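Regulatory protein RecX (Lactobacillus reuteri, PDB 3D5L) probably modulates the activity of the recombinase RecA, as a member of the RecX family built from repeated three-helix domains. Local coordinates at residues Glu78-Val82 and Leu99-Arg103; Ala63-Met67 and Lys84-Thr90; Lys127-Arg133 and Leu150-Thr154. All blocks are in the same frame, centred on the assembly; numbering follows the deposited sequence.

Contact 1 of 3, residues Glu78-Val82 and Leu99-Arg103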
loop_
_atom_site.group_PDB
_atom_site.type_symbol
_atom_site.label_atom_id
_atom_site.label_comp_id
_atom_site.label_asym_id
_atom_site.label_seq_id
_atom_site.Cartn_x
_atom_site.Cartn_y
_atom_site.Cartn_z
ATOM N N GLU A 78 1.949 2.162 0.173
ATOM C CA GLU A 78 3.314 2.048 -0.308
ATOM C C GLU A 78 4.040 1.028 0.564
ATOM O O GLU A 78 4.773 0.172 0.067
ATOM C CB GLU A 78 4.009 3.409 -0.221
ATOM C CG GLU A 78 5.509 3.349 -0.412
ATOM C CD GLU A 78 6.160 4.719 -0.353
ATOM O OE1 GLU A 78 5.877 5.548 -1.255
ATOM O OE2 GLU A 78 6.951 4.958 0.596
ATOM N N SER A 79 3.827 1.115 1.871
ATOM C CA SER A 79 4.477 0.192 2.787
ATOM C C SER A 79 4.022 -1.247 2.556
ATOM O O SER A 79 4.703 -2.178 2.974
ATOM C CB SER A 79 4.230 0.602 4.242
ATOM O OG SER A 79 2.871 0.469 4.597
ATOM N N ASP A 80 2.873 -1.437 1.905
ATOM C CA ASP A 80 2.413 -2.797 1.611
ATOM C C ASP A 80 3.258 -3.316 0.452
ATOM O O ASP A 80 3.665 -4.475 0.432
ATOM C CB ASP A 80 0.937 -2.828 1.197
ATOM C CG ASP A 80 -0.014 -2.655 2.372
ATOM O OD1 ASP A 80 0.369 -2.991 3.520
ATOM O OD2 ASP A 80 -1.157 -2.202 2.134
ATOM N N ILE A 81 3.518 -2.440 -0.513
ATOM C CA ILE A 81 4.322 -2.798 -1.672
ATOM C C ILE A 81 5.765 -3.111 -1.270
ATOM O O ILE A 81 6.338 -4.092 -1.732
ATOM C CB ILE A 81 4.324 -1.665 -2.697
ATOM C CG1 ILE A 81 2.890 -1.373 -3.144
ATOM C CG2 ILE A 81 5.220 -2.031 -3.876
ATOM C CD1 ILE A 81 2.174 -2.561 -3.751
ATOM N N VAL A 82 6.333 -2.265 -0.412
ATOM C CA VAL A 82 7.696 -2.426 0.101
ATOM C C VAL A 82 7.791 -3.735 0.873
ATOM O O VAL A 82 8.709 -4.526 0.682
ATOM C CB VAL A 82 8.062 -1.271 1.067
ATOM C CG1 VAL A 82 9.335 -1.583 1.821
ATOM C CG2 VAL A 82 8.216 0.025 0.289
ATOM N N LEU A 99 9.052 1.321 -6.762
ATOM C CA LEU A 99 8.095 2.180 -6.062
ATOM C C LEU A 99 7.887 3.431 -6.892
ATOM O O LEU A 99 6.762 3.916 -7.031
ATOM C CB LEU A 99 8.601 2.607 -4.681
ATOM C CG LEU A 99 8.656 1.593 -3.537
ATOM C CD1 LEU A 99 9.093 2.311 -2.259
ATOM C CD2 LEU A 99 7.290 0.947 -3.340
ATOM N N LYS A 100 8.991 3.948 -7.428
ATOM C CA LYS A 100 8.972 5.139 -8.262
ATOM C C LYS A 100 8.202 4.867 -9.544
ATOM O O LYS A 100 7.371 5.678 -9.957
ATOM C CB LYS A 100 10.396 5.564 -8.619
ATOM C CG LYS A 100 10.465 6.847 -9.423
ATOM C CD LYS A 100 11.895 7.160 -9.836
ATOM C CE LYS A 100 11.973 8.447 -10.656
ATOM N NZ LYS A 100 13.374 8.731 -11.079
ATOM N N LYS A 101 8.483 3.732 -10.178
ATOM C CA LYS A 101 7.793 3.388 -11.410
ATOM C C LYS A 101 6.302 3.179 -11.187
ATOM O O LYS A 101 5.482 3.623 -11.990
ATOM C CB LYS A 101 8.399 2.136 -12.056
ATOM C CG LYS A 101 7.615 1.691 -13.291
ATOM C CD LYS A 101 8.365 0.692 -14.177
ATOM C CE LYS A 101 7.558 0.444 -15.461
ATOM N NZ LYS A 101 8.215 -0.495 -16.424
ATOM N N LEU A 102 5.943 2.500 -10.102
ATOM C CA LEU A 102 4.537 2.262 -9.799
ATOM C C LEU A 102 3.866 3.582 -9.457
ATOM O O LEU A 102 2.722 3.830 -9.828
ATOM C CB LEU A 102 4.399 1.306 -8.611
ATOM C CG LEU A 102 4.668 -0.176 -8.867
ATOM C CD1 LEU A 102 4.812 -0.886 -7.525
ATOM C CD2 LEU A 102 3.530 -0.773 -9.701
ATOM N N ARG A 103 4.597 4.426 -8.740
ATOM C CA ARG A 103 4.097 5.728 -8.330
ATOM C C ARG A 103 3.850 6.578 -9.579
ATOM O O ARG A 103 2.809 7.228 -9.712
ATOM C CB ARG A 103 5.129 6.395 -7.416
ATOM C CG ARG A 103 4.561 7.393 -6.430
ATOM C CD ARG A 103 5.684 7.995 -5.603
ATOM N NE ARG A 103 6.160 7.119 -4.532
ATOM C CZ ARG A 103 7.445 6.956 -4.224
ATOM N NH1 ARG A 103 8.383 7.599 -4.915
ATOM N NH2 ARG A 103 7.793 6.171 -3.209
#
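E78 opens helix 78-87, and its CA-to-CB bond points toward helix 92-104. Its side chain is extended through CG, which passes 4.2 Å from L99 CD1. The carboxylate then meets the guanidinium of R103: R103 NH2 donates to E78 OE1 at 2.8 Å, a hydrogen-bonded salt bridge made at the edge of the guanidinium. E78 N hydrogen-bonds to D110 OD1, which ties this helix start to the start of helix 110-124. S79 and D80 face elsewhere. S79 OG hydrogen-bonds with K139 O and T77 OG1, and D80 OD2 with T77 N, a residue just before the helix.

The two helices are the second and third of the first three-helix domain of RecX, whose sequence family belongs to the helix-turn-helix clan. Their local axes approach to 11.4 Å, and their directions differ by 137°, so they run roughly antiparallel. Across this spacing the apolar contact is made by side chains, I81 and V82 against L99 and L102.

I81 points inward. Its CG2 lies 3.7 Å from L99 CD2 and 3.8 Å from L102 CD1, between two leucines one helical turn apart. Y70 and L71 of helix 48-71 add to this core, touching I81 and L102 respectively. V82 points sideways, and its CG2 packs on L99 CD1 at 3.5 Å.

Contact 2 of 3, residues Ala63-Met67 and Lys84-Thr90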
loop_
_atom_site.group_PDB
_atom_site.type_symbol
_atom_site.label_atom_id
_atom_site.label_comp_id
_atom_site.label_asym_id
_atom_site.label_seq_id
_atom_site.Cartn_x
_atom_site.Cartn_y
_atom_site.Cartn_z
ATOM N N ALA A 63 9.745 -8.403 -11.166
ATOM C CA ALA A 63 9.236 -8.070 -9.832
ATOM C C ALA A 63 8.140 -7.027 -10.006
ATOM O O ALA A 63 7.142 -7.007 -9.286
ATOM C CB ALA A 63 10.363 -7.530 -8.947
ATOM N N TYR A 64 8.331 -6.169 -10.992
ATOM C CA TYR A 64 7.358 -5.144 -11.279
ATOM C C TYR A 64 6.044 -5.808 -11.682
ATOM O O TYR A 64 4.982 -5.435 -11.184
ATOM C CB TYR A 64 7.865 -4.249 -12.409
ATOM C CG TYR A 64 6.899 -3.144 -12.747
ATOM C CD1 TYR A 64 6.713 -2.064 -11.874
ATOM C CD2 TYR A 64 6.154 -3.183 -13.922
ATOM C CE1 TYR A 64 5.802 -1.046 -12.165
ATOM C CE2 TYR A 64 5.239 -2.172 -14.223
ATOM C CZ TYR A 64 5.076 -1.106 -13.339
ATOM O OH TYR A 64 4.211 -0.089 -13.659
ATOM N N SER A 65 6.124 -6.789 -12.585
ATOM C CA SER A 65 4.941 -7.520 -13.058
ATOM C C SER A 65 4.192 -8.138 -11.895
ATOM O O SER A 65 2.967 -8.065 -11.825
ATOM C CB SER A 65 5.341 -8.646 -14.016
ATOM O OG SER A 65 6.002 -8.132 -15.148
ATOM N N ARG A 66 4.930 -8.770 -10.987
ATOM C CA ARG A 66 4.300 -9.389 -9.827
ATOM C C ARG A 66 3.621 -8.353 -8.913
ATOM O O ARG A 66 2.612 -8.662 -8.282
ATOM C CB ARG A 66 5.326 -10.201 -9.051
ATOM C CG ARG A 66 5.905 -11.345 -9.862
ATOM C CD ARG A 66 6.483 -12.407 -8.955
ATOM N NE ARG A 66 5.528 -12.771 -7.910
ATOM C CZ ARG A 66 5.749 -13.701 -6.987
ATOM N NH1 ARG A 66 6.896 -14.370 -6.983
ATOM N NH2 ARG A 66 4.838 -13.939 -6.054
ATOM N N MET A 67 4.163 -7.135 -8.823
ATOM C CA MET A 67 3.502 -6.127 -8.003
ATOM C C MET A 67 2.206 -5.741 -8.738
ATOM O O MET A 67 1.226 -5.360 -8.101
ATOM C CB MET A 67 4.386 -4.884 -7.785
ATOM C CG MET A 67 5.590 -5.095 -6.846
ATOM S SD MET A 67 5.145 -5.905 -5.251
ATOM C CE MET A 67 5.153 -7.678 -5.712
ATOM N N LYS A 84 5.914 -6.195 0.536
ATOM C CA LYS A 84 5.687 -7.270 -0.422
ATOM C C LYS A 84 6.937 -7.596 -1.239
ATOM O O LYS A 84 7.220 -8.753 -1.511
ATOM C CB LYS A 84 4.558 -6.881 -1.375
ATOM C CG LYS A 84 3.566 -7.992 -1.648
ATOM C CD LYS A 84 4.063 -9.043 -2.605
ATOM C CE LYS A 84 3.042 -10.187 -2.659
ATOM N NZ LYS A 84 3.372 -11.266 -3.619
ATOM N N LEU A 85 7.670 -6.565 -1.649
ATOM C CA LEU A 85 8.878 -6.775 -2.429
ATOM C C LEU A 85 9.897 -7.453 -1.543
ATOM O O LEU A 85 10.651 -8.314 -1.998
ATOM C CB LEU A 85 9.418 -5.446 -2.947
ATOM C CG LEU A 85 8.579 -4.857 -4.083
ATOM C CD1 LEU A 85 8.987 -3.420 -4.336
ATOM C CD2 LEU A 85 8.740 -5.721 -5.335
ATOM N N LYS A 86 9.917 -7.049 -0.275
ATOM C CA LYS A 86 10.822 -7.647 0.694
ATOM C C LYS A 86 10.422 -9.112 0.891
ATOM O O LYS A 86 11.279 -9.994 0.949
ATOM C CB LYS A 86 10.754 -6.895 2.030
ATOM C CG LYS A 86 11.407 -5.511 2.011
ATOM C CD LYS A 86 11.448 -4.876 3.402
ATOM C CE LYS A 86 12.569 -3.815 3.506
ATOM N NZ LYS A 86 12.084 -2.405 3.673
ATOM N N GLU A 87 9.117 -9.370 0.972
ATOM C CA GLU A 87 8.618 -10.733 1.156
ATOM C C GLU A 87 9.101 -11.715 0.076
ATOM O O GLU A 87 9.437 -12.861 0.384
ATOM C CB GLU A 87 7.082 -10.734 1.210
ATOM C CG GLU A 87 6.451 -12.107 1.453
ATOM C CD GLU A 87 4.937 -12.040 1.702
ATOM O OE1 GLU A 87 4.520 -11.404 2.698
ATOM O OE2 GLU A 87 4.164 -12.634 0.902
ATOM N N ILE A 88 9.138 -11.289 -1.182
ATOM C CA ILE A 88 9.590 -12.198 -2.238
ATOM C C ILE A 88 11.069 -11.984 -2.563
ATOM O O ILE A 88 11.525 -12.219 -3.683
ATOM C CB ILE A 88 8.738 -12.059 -3.534
ATOM C CG1 ILE A 88 8.924 -10.679 -4.157
ATOM C CG2 ILE A 88 7.271 -12.296 -3.205
ATOM C CD1 ILE A 88 8.273 -10.537 -5.535
ATOM N N ASP A 89 11.798 -11.532 -1.547
ATOM C CA ASP A 89 13.226 -11.270 -1.618
ATOM C C ASP A 89 13.700 -10.548 -2.879
ATOM O O ASP A 89 14.494 -11.071 -3.660
ATOM C CB ASP A 89 13.998 -12.578 -1.446
ATOM C CG ASP A 89 15.472 -12.345 -1.176
ATOM O OD1 ASP A 89 15.801 -11.537 -0.273
ATOM O OD2 ASP A 89 16.301 -12.974 -1.867
ATOM N N THR A 90 13.224 -9.329 -3.065
ATOM C CA THR A 90 13.620 -8.549 -4.220
ATOM C C THR A 90 14.914 -7.815 -3.884
ATOM O O THR A 90 15.075 -7.305 -2.772
ATOM C CB THR A 90 12.525 -7.525 -4.575
ATOM O OG1 THR A 90 11.303 -8.219 -4.853
ATOM C CG2 THR A 90 12.919 -6.709 -5.789
#
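In the first three-helix domain of RecX, helix 48-71 packs here on the end of helix 78-87 and the turn after it. A63 CB lies 4.4 Å from L85 CD2 and 4.1 Å from T90 CG2. M67 reaches further. Its CG sits 3.5 Å from L85 CD2, and its CE lies 3.6 Å from K84 CD and 4.2 Å from I88 CD1. The aliphatic part of K84 thus joins an apolar contact. I98 of helix 92-104 touches both A63 and L85. At the exposed side, R66 places one face of its guanidinium over I88 CG2, with R66 NH2 4.1 Å from that atom. R66 NH2 is also 3.9 Å from K84 NZ, a close approach of like charges. The turn is held by the hydrogen bonds T90 N to L85 O at 3.0 Å and D89 N to K86 O at 3.0 Å. T90 OG1 donates a hydrogen bond to L85 O at 2.9 Å. With D89 at positive phi as C-prime residue, this is a Schellman motif that ends helix 78-87.

Contact 3 of 3, residues Lys127-Arg133 and Leu150-Thr154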
loop_
_atom_site.group_PDB
_atom_site.type_symbol
_atom_site.label_atom_id
_atom_site.label_comp_id
_atom_site.label_asym_id
_atom_site.label_seq_id
_atom_site.Cartn_x
_atom_site.Cartn_y
_atom_site.Cartn_z
ATOM N N LYS A 127 -13.676 3.838 16.431
ATOM C CA LYS A 127 -12.371 4.334 16.843
ATOM C C LYS A 127 -12.357 5.849 16.674
ATOM O O LYS A 127 -13.078 6.395 15.840
ATOM C CB LYS A 127 -11.261 3.704 15.992
ATOM C CG LYS A 127 -11.244 2.178 15.988
ATOM C CD LYS A 127 -10.070 1.649 15.165
ATOM C CE LYS A 127 -10.287 0.201 14.708
ATOM N NZ LYS A 127 -10.507 -0.752 15.829
ATOM N N GLY A 128 -11.536 6.515 17.475
ATOM C CA GLY A 128 -11.433 7.959 17.413
ATOM C C GLY A 128 -10.228 8.418 16.609
ATOM O O GLY A 128 -9.409 7.603 16.192
ATOM N N PRO A 129 -10.098 9.726 16.370
ATOM C CA PRO A 129 -8.980 10.287 15.603
ATOM C C PRO A 129 -7.600 9.880 16.095
ATOM O O PRO A 129 -6.734 9.551 15.299
ATOM C CB PRO A 129 -9.203 11.787 15.719
ATOM C CG PRO A 129 -10.695 11.879 15.718
ATOM C CD PRO A 129 -11.085 10.772 16.693
ATOM N N GLY A 130 -7.395 9.926 17.407
ATOM C CA GLY A 130 -6.102 9.574 17.964
ATOM C C GLY A 130 -5.628 8.198 17.545
ATOM O O GLY A 130 -4.463 8.017 17.213
ATOM N N ILE A 131 -6.536 7.227 17.557
ATOM C CA ILE A 131 -6.197 5.862 17.172
ATOM C C ILE A 131 -6.070 5.715 15.653
ATOM O O ILE A 131 -5.220 4.949 15.168
ATOM C CB ILE A 131 -7.244 4.858 17.740
ATOM C CG1 ILE A 131 -6.678 4.181 18.995
ATOM C CG2 ILE A 131 -7.611 3.802 16.709
ATOM C CD1 ILE A 131 -6.140 5.150 20.039
ATOM N N ILE A 132 -6.908 6.440 14.910
ATOM C CA ILE A 132 -6.861 6.390 13.452
ATOM C C ILE A 132 -5.494 6.920 13.039
ATOM O O ILE A 132 -4.802 6.311 12.228
ATOM C CB ILE A 132 -7.936 7.293 12.800
ATOM C CG1 ILE A 132 -9.329 6.937 13.313
ATOM C CG2 ILE A 132 -7.900 7.117 11.291
ATOM C CD1 ILE A 132 -9.925 5.720 12.660
ATOM N N ARG A 133 -5.113 8.054 13.625
ATOM C CA ARG A 133 -3.832 8.704 13.352
ATOM C C ARG A 133 -2.668 7.767 13.667
ATOM O O ARG A 133 -1.690 7.686 12.923
ATOM C CB ARG A 133 -3.698 9.986 14.189
ATOM C CG ARG A 133 -2.491 10.862 13.823
ATOM C CD ARG A 133 -2.373 12.095 14.735
ATOM N NE ARG A 133 -3.584 12.905 14.741
ATOM C CZ ARG A 133 -4.323 13.134 15.827
ATOM N NH1 ARG A 133 -3.962 12.611 17.000
ATOM N NH2 ARG A 133 -5.429 13.878 15.745
ATOM N N LEU A 150 -8.262 12.707 8.286
ATOM C CA LEU A 150 -8.972 12.919 9.549
ATOM C C LEU A 150 -9.949 14.079 9.489
ATOM O O LEU A 150 -10.656 14.349 10.459
ATOM C CB LEU A 150 -7.971 13.156 10.691
ATOM C CG LEU A 150 -7.774 12.022 11.709
ATOM C CD1 LEU A 150 -8.083 10.688 11.083
ATOM C CD2 LEU A 150 -6.346 12.059 12.244
ATOM N N THR A 151 -9.988 14.762 8.354
ATOM C CA THR A 151 -10.897 15.877 8.205
ATOM C C THR A 151 -12.354 15.390 8.110
ATOM O O THR A 151 -13.284 16.112 8.458
ATOM C CB THR A 151 -10.505 16.721 6.972
ATOM O OG1 THR A 151 -10.872 18.077 7.212
ATOM C CG2 THR A 151 -11.189 16.217 5.696
ATOM N N GLN A 152 -12.549 14.155 7.661
ATOM C CA GLN A 152 -13.897 13.597 7.556
ATOM C C GLN A 152 -14.418 13.390 8.976
ATOM O O GLN A 152 -15.622 13.300 9.197
ATOM C CB GLN A 152 -13.886 12.224 6.868
ATOM C CG GLN A 152 -13.054 12.109 5.613
ATOM C CD GLN A 152 -12.986 10.682 5.110
ATOM O OE1 GLN A 152 -12.100 10.318 4.341
ATOM N NE2 GLN A 152 -13.931 9.863 5.542
ATOM N N PHE A 153 -13.497 13.295 9.930
ATOM C CA PHE A 153 -13.850 13.074 11.326
ATOM C C PHE A 153 -14.251 14.369 12.006
ATOM O O PHE A 153 -13.524 14.915 12.833
ATOM C CB PHE A 153 -12.673 12.439 12.070
ATOM C CG PHE A 153 -13.001 11.123 12.709
ATOM C CD1 PHE A 153 -12.258 9.990 12.416
ATOM C CD2 PHE A 153 -14.036 11.019 13.629
ATOM C CE1 PHE A 153 -12.540 8.772 13.033
ATOM C CE2 PHE A 153 -14.326 9.802 14.252
ATOM C CZ PHE A 153 -13.577 8.680 13.954
ATOM N N THR A 154 -15.426 14.848 11.646
ATOM C CA THR A 154 -15.966 16.071 12.193
ATOM C C THR A 154 -16.469 15.810 13.622
ATOM O O THR A 154 -16.619 14.657 14.038
ATOM C CB THR A 154 -17.123 16.536 11.300
ATOM O OG1 THR A 154 -17.506 17.870 11.653
ATOM C CG2 THR A 154 -18.320 15.597 11.460
#
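L150 begins the loop segment that packs against the start of helix 129-138, part of the second three-helix domain, whose sequence family is in the helix-turn-helix clan. Its side chain points toward that helix and lies among P129, I132 and R133. L150 CD1 is 3.6 Å from I132 CG2. L150 CD2 is 4.0 Å from P129 O and 3.8 Å from R133 NE. P129 CB and L150 CG, 4.3 Å apart, add a looser apolar touch. R133 also packs on E143 and I146 of helix 143-149.

T151 and Q152 turn the chain without touching 127-133. Q152 packs instead on V118 and R119 of helix 110-124. The turn brings F153 back toward the helix start. F153 N makes a hydrogen bond to L150 O at 3.1 Å, and F153 is the centre of an inverse gamma turn.

The F153 ring is buried beside the first turn of helix 129-138. P129 CG sits over one ring face, 4.0 Å from the centroid and 17° off the ring normal, a CH-pi contact. I132 CG1 lies 3.7 Å from F153 CE1. I132 also touches V118 and M121, and F153 touches L161 of helix 155-172. The ring therefore packs against both helix 129-138 and helix 155-172. T154 then takes the N-cap position of helix 155-172. At the ring edge, K127 O lies close to the ring plane, 3.0 Å from F153 CZ.

Contacts 1 and 2 belong to one domain, share helix 78-87 and touch, with I81 CG2 4.1 Å from M67 SD. Contact 3 uses helix 129-138 of the second three-helix domain, its centre about 25 Å from that of contact 1 and about 32 Å from that of contact 2. The buried residues are I81, L99 and L102 in contact 1, A63, M67 and L85 in contact 2, and G128, I132 and F153 in contact 3. Only contact 2 has an exposed touching residue, R66, and it brings like charges together there. Contact 1 instead adds a salt bridge to its apolar packing. Contact 3 sets an aromatic ring on a proline, joining a loop to a helix start.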